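Side-chain contact in CRISPR-associated protein, Cse1 family (PDB 4H3T), which probably serves as the large Cse1 subunit of a type I-E CRISPR Cascade complex, which takes part in defence against invading DNA: residues 247-252 with 258-263. The protein carries 1 engineered substitution. Sequence-based numbering, arbitrary orientation.
Sequences VMRAPD and FTWQGR
Pro251 and Trp260 have the closest pair of CA atoms across the two segments, 8.3 Å apart; no hydrogen bond joins 247-252 to 258-263, and the indole of Trp260 bridges the separation. With CG of Trp260 anti to its own N (chi1 -163°), the six-membered ring reaches across to 247-252. Its CH2 lies over the centre of the Arg249 guanidinium, 3.7 Å from Arg249 CZ, and Arg249 NH2 comes within 3.5 Å of Trp260 CZ3. The two planes are inclined by 33°, so the guanidinium is canted against the six-membered end of the indole and not laid flat on it. A bend at chi3 (77°) folds the arginine chain back to this position, where its NH1 also forms a salt bridge with Asp256. The backbone comes closer still, Arg249 O standing 3.3 Å from Trp260 CH2. Beside the arginine, Pro251 CB packs on Trp260 CZ3 at 3.7 Å, an apolar contact. At the other end of the indole, NE1 donates to the backbone O of Asp287, which satisfies the one polar atom of this buried ring and probably helps to hold its orientation. The contact thus closes a short excursion through helix 254-257, between strand 248-249, parallel to strand 275-289, and strand 263-272, antiparallel to it; Val289 of that shared neighbour touches both Pro251 and Trp260, while Ala293 of helix 291-297 packs against Pro251.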
ATOM      1  N   VAL A 247     -23.980  -1.702  -9.652  1.00 47.27           N
ATOM      2  CA  VAL A 247     -24.088  -0.278 -10.002  1.00 49.28           C
ATOM      3  C   VAL A 247     -22.756   0.387  -9.851  1.00 52.03           C
ATOM      4  O   VAL A 247     -21.859  -0.150  -9.180  1.00 50.12           O
ATOM      5  CB  VAL A 247     -25.148   0.494  -9.090  1.00 53.05           C
ATOM      6  CG1 VAL A 247     -26.572  -0.047  -9.233  1.00 53.74           C
ATOM      7  CG2 VAL A 247     -24.743   0.514  -7.638  1.00 50.91           C
HETATM    8  N   MSE A 248     -22.669   1.603 -10.380  1.00 49.65           N
HETATM    9  CA  MSE A 248     -21.622   2.567 -10.040  1.00 50.32           C
HETATM   10  C   MSE A 248     -22.304   3.497  -9.024  1.00 55.13           C
HETATM   11  O   MSE A 248     -23.381   3.988  -9.326  1.00 55.25           O
HETATM   12  CB  MSE A 248     -21.041   3.364 -11.199  1.00 53.43           C
HETATM   13  CG  MSE A 248     -20.047   4.435 -10.641  1.00 63.18           C
HETATM   14 SE   MSE A 248     -19.197   5.495 -11.940  0.61 74.93          SE
HETATM   15  CE  MSE A 248     -17.896   4.164 -12.508  1.00 70.87           C
ATOM     16  N   ARG A 249     -21.695   3.719  -7.861  1.00 48.87           N
ATOM     17  CA  ARG A 249     -22.277   4.475  -6.750  1.00 50.29           C
ATOM     18  C   ARG A 249     -21.192   5.209  -5.998  1.00 51.60           C
ATOM     19  O   ARG A 249     -20.094   4.672  -5.796  1.00 46.97           O
ATOM     20  CB  ARG A 249     -22.960   3.433  -5.792  1.00 52.43           C
ATOM     21  CG  ARG A 249     -23.581   3.954  -4.559  1.00 66.96           C
ATOM     22  CD  ARG A 249     -24.513   2.918  -3.925  1.00 53.77           C
ATOM     23  NE  ARG A 249     -23.836   1.846  -3.184  1.00 52.50           N
ATOM     24  CZ  ARG A 249     -23.271   2.007  -1.987  1.00 57.57           C
ATOM     25  NH1 ARG A 249     -23.230   3.203  -1.421  1.00 47.66           N
ATOM     26  NH2 ARG A 249     -22.699   0.980  -1.370  1.00 49.63           N
ATOM     27  N   ALA A 250     -21.544   6.365  -5.459  1.00 49.85           N
ATOM     28  CA  ALA A 250     -20.687   7.129  -4.564  1.00 49.51           C
ATOM     29  C   ALA A 250     -20.751   6.514  -3.176  1.00 53.85           C
ATOM     30  O   ALA A 250     -21.836   6.347  -2.652  1.00 56.30           O
ATOM     31  CB  ALA A 250     -21.131   8.596  -4.510  1.00 51.43           C
ATOM     32  N   PRO A 251     -19.629   6.261  -2.492  1.00 48.21           N
ATOM     33  CA  PRO A 251     -19.737   5.737  -1.106  1.00 47.00           C
ATOM     34  C   PRO A 251     -20.319   6.777  -0.139  1.00 52.96           C
ATOM     35  O   PRO A 251     -20.081   7.948  -0.329  1.00 52.60           O
ATOM     36  CB  PRO A 251     -18.309   5.305  -0.754  1.00 46.89           C
ATOM     37  CG  PRO A 251     -17.431   5.891  -1.801  1.00 53.28           C
ATOM     38  CD  PRO A 251     -18.245   6.398  -2.945  1.00 49.89           C
ATOM     39  N   ASP A 252     -21.108   6.340   0.865  1.00 49.18           N
ATOM     40  CA  ASP A 252     -21.719   7.237   1.843  1.00 52.97           C
ATOM     41  C   ASP A 252     -20.701   7.775   2.843  1.00 54.56           C
ATOM     42  O   ASP A 252     -20.940   8.760   3.514  1.00 54.02           O
ATOM     43  CB  ASP A 252     -22.822   6.504   2.603  1.00 55.38           C
ATOM     44  CG  ASP A 252     -23.975   6.055   1.720  1.00 65.75           C
ATOM     45  OD1 ASP A 252     -24.143   6.636   0.599  1.00 67.46           O
ATOM     46  OD2 ASP A 252     -24.685   5.099   2.116  1.00 66.52           O
ATOM     47  N   PHE A 258     -14.822   1.205   2.981  1.00 38.74           N
ATOM     48  CA  PHE A 258     -13.955   0.195   3.541  1.00 37.52           C
ATOM     49  C   PHE A 258     -14.509  -1.272   3.463  1.00 42.49           C
ATOM     50  O   PHE A 258     -13.740  -2.177   3.667  1.00 39.80           O
ATOM     51  CB  PHE A 258     -13.614   0.515   4.972  1.00 37.09           C
ATOM     52  CG  PHE A 258     -12.706   1.702   5.242  1.00 37.13           C
ATOM     53  CD1 PHE A 258     -12.233   2.500   4.208  1.00 37.70           C
ATOM     54  CD2 PHE A 258     -12.333   2.013   6.525  1.00 39.84           C
ATOM     55  CE1 PHE A 258     -11.421   3.631   4.481  1.00 40.36           C
ATOM     56  CE2 PHE A 258     -11.581   3.157   6.811  1.00 42.04           C
ATOM     57  CZ  PHE A 258     -11.016   3.880   5.776  1.00 41.69           C
ATOM     58  N   THR A 259     -15.818  -1.481   3.202  1.00 41.38           N
ATOM     59  CA  THR A 259     -16.418  -2.793   3.095  1.00 39.21           C
ATOM     60  C   THR A 259     -17.086  -2.976   1.739  1.00 41.86           C
ATOM     61  O   THR A 259     -17.996  -3.783   1.602  1.00 37.77           O
ATOM     62  CB  THR A 259     -17.421  -2.937   4.230  1.00 37.67           C
ATOM     63  OG1 THR A 259     -18.477  -1.960   4.106  1.00 40.24           O
ATOM     64  CG2 THR A 259     -16.766  -2.826   5.584  1.00 36.50           C
ATOM     65  N   TRP A 260     -16.611  -2.249   0.729  1.00 37.91           N
ATOM     66  CA  TRP A 260     -17.260  -2.184  -0.569  1.00 36.17           C
ATOM     67  C   TRP A 260     -17.406  -3.540  -1.220  1.00 39.22           C
ATOM     68  O   TRP A 260     -16.421  -4.264  -1.355  1.00 37.95           O
ATOM     69  CB  TRP A 260     -16.441  -1.253  -1.504  1.00 35.84           C
ATOM     70  CG  TRP A 260     -17.186  -0.788  -2.702  1.00 37.16           C
ATOM     71  CD1 TRP A 260     -17.021  -1.204  -3.988  1.00 39.40           C
ATOM     72  CD2 TRP A 260     -18.170   0.245  -2.733  1.00 38.36           C
ATOM     73  NE1 TRP A 260     -17.824  -0.470  -4.824  1.00 41.66           N
ATOM     74  CE2 TRP A 260     -18.540   0.432  -4.081  1.00 43.53           C
ATOM     75  CE3 TRP A 260     -18.701   1.106  -1.771  1.00 41.63           C
ATOM     76  CZ2 TRP A 260     -19.392   1.461  -4.481  1.00 45.10           C
ATOM     77  CZ3 TRP A 260     -19.537   2.128  -2.175  1.00 43.88           C
ATOM     78  CH2 TRP A 260     -19.901   2.276  -3.511  1.00 44.38           C
ATOM     79  N   GLN A 261     -18.610  -3.868  -1.625  1.00 36.40           N
ATOM     80  CA  GLN A 261     -18.884  -5.076  -2.389  1.00 38.41           C
ATOM     81  C   GLN A 261     -18.570  -4.801  -3.839  1.00 39.80           C
ATOM     82  O   GLN A 261     -19.464  -4.709  -4.704  1.00 38.43           O
ATOM     83  CB  GLN A 261     -20.331  -5.539  -2.150  1.00 40.43           C
ATOM     84  CG  GLN A 261     -20.660  -5.730  -0.673  1.00 38.66           C
ATOM     85  CD  GLN A 261     -19.876  -6.853  -0.056  1.00 40.52           C
ATOM     86  OE1 GLN A 261     -20.191  -8.016  -0.229  1.00 38.75           O
ATOM     87  NE2 GLN A 261     -18.810  -6.524   0.617  1.00 37.30           N
ATOM     88  N   GLY A 262     -17.269  -4.868  -4.139  1.00 37.14           N
ATOM     89  CA  GLY A 262     -16.755  -4.675  -5.492  1.00 36.33           C
ATOM     90  C   GLY A 262     -16.950  -5.870  -6.397  1.00 40.37           C
ATOM     91  O   GLY A 262     -16.786  -5.761  -7.611  1.00 37.89           O
ATOM     92  N   ARG A 263     -17.264  -7.023  -5.807  1.00 36.83           N
ATOM     93  CA  ARG A 263     -17.556  -8.260  -6.522  1.00 37.16           C
ATOM     94  C   ARG A 263     -18.890  -8.850  -5.998  1.00 40.17           C
ATOM     95  O   ARG A 263     -19.545  -8.267  -5.126  1.00 36.78           O
ATOM     96  CB  ARG A 263     -16.376  -9.266  -6.361  1.00 36.87           C
ATOM     97  CG  ARG A 263     -15.025  -8.760  -6.972  1.00 34.13           C
ATOM     98  CD  ARG A 263     -15.103  -8.816  -8.440  1.00 40.82           C
ATOM     99  NE  ARG A 263     -13.881  -8.364  -9.134  1.00 39.61           N
ATOM    100  CZ  ARG A 263     -13.611  -7.120  -9.530  1.00 42.73           C
ATOM    101  NH1 ARG A 263     -14.427  -6.122  -9.223  1.00 38.37           N
ATOM    102  NH2 ARG A 263     -12.519  -6.867 -10.224  1.00 39.53           N
TER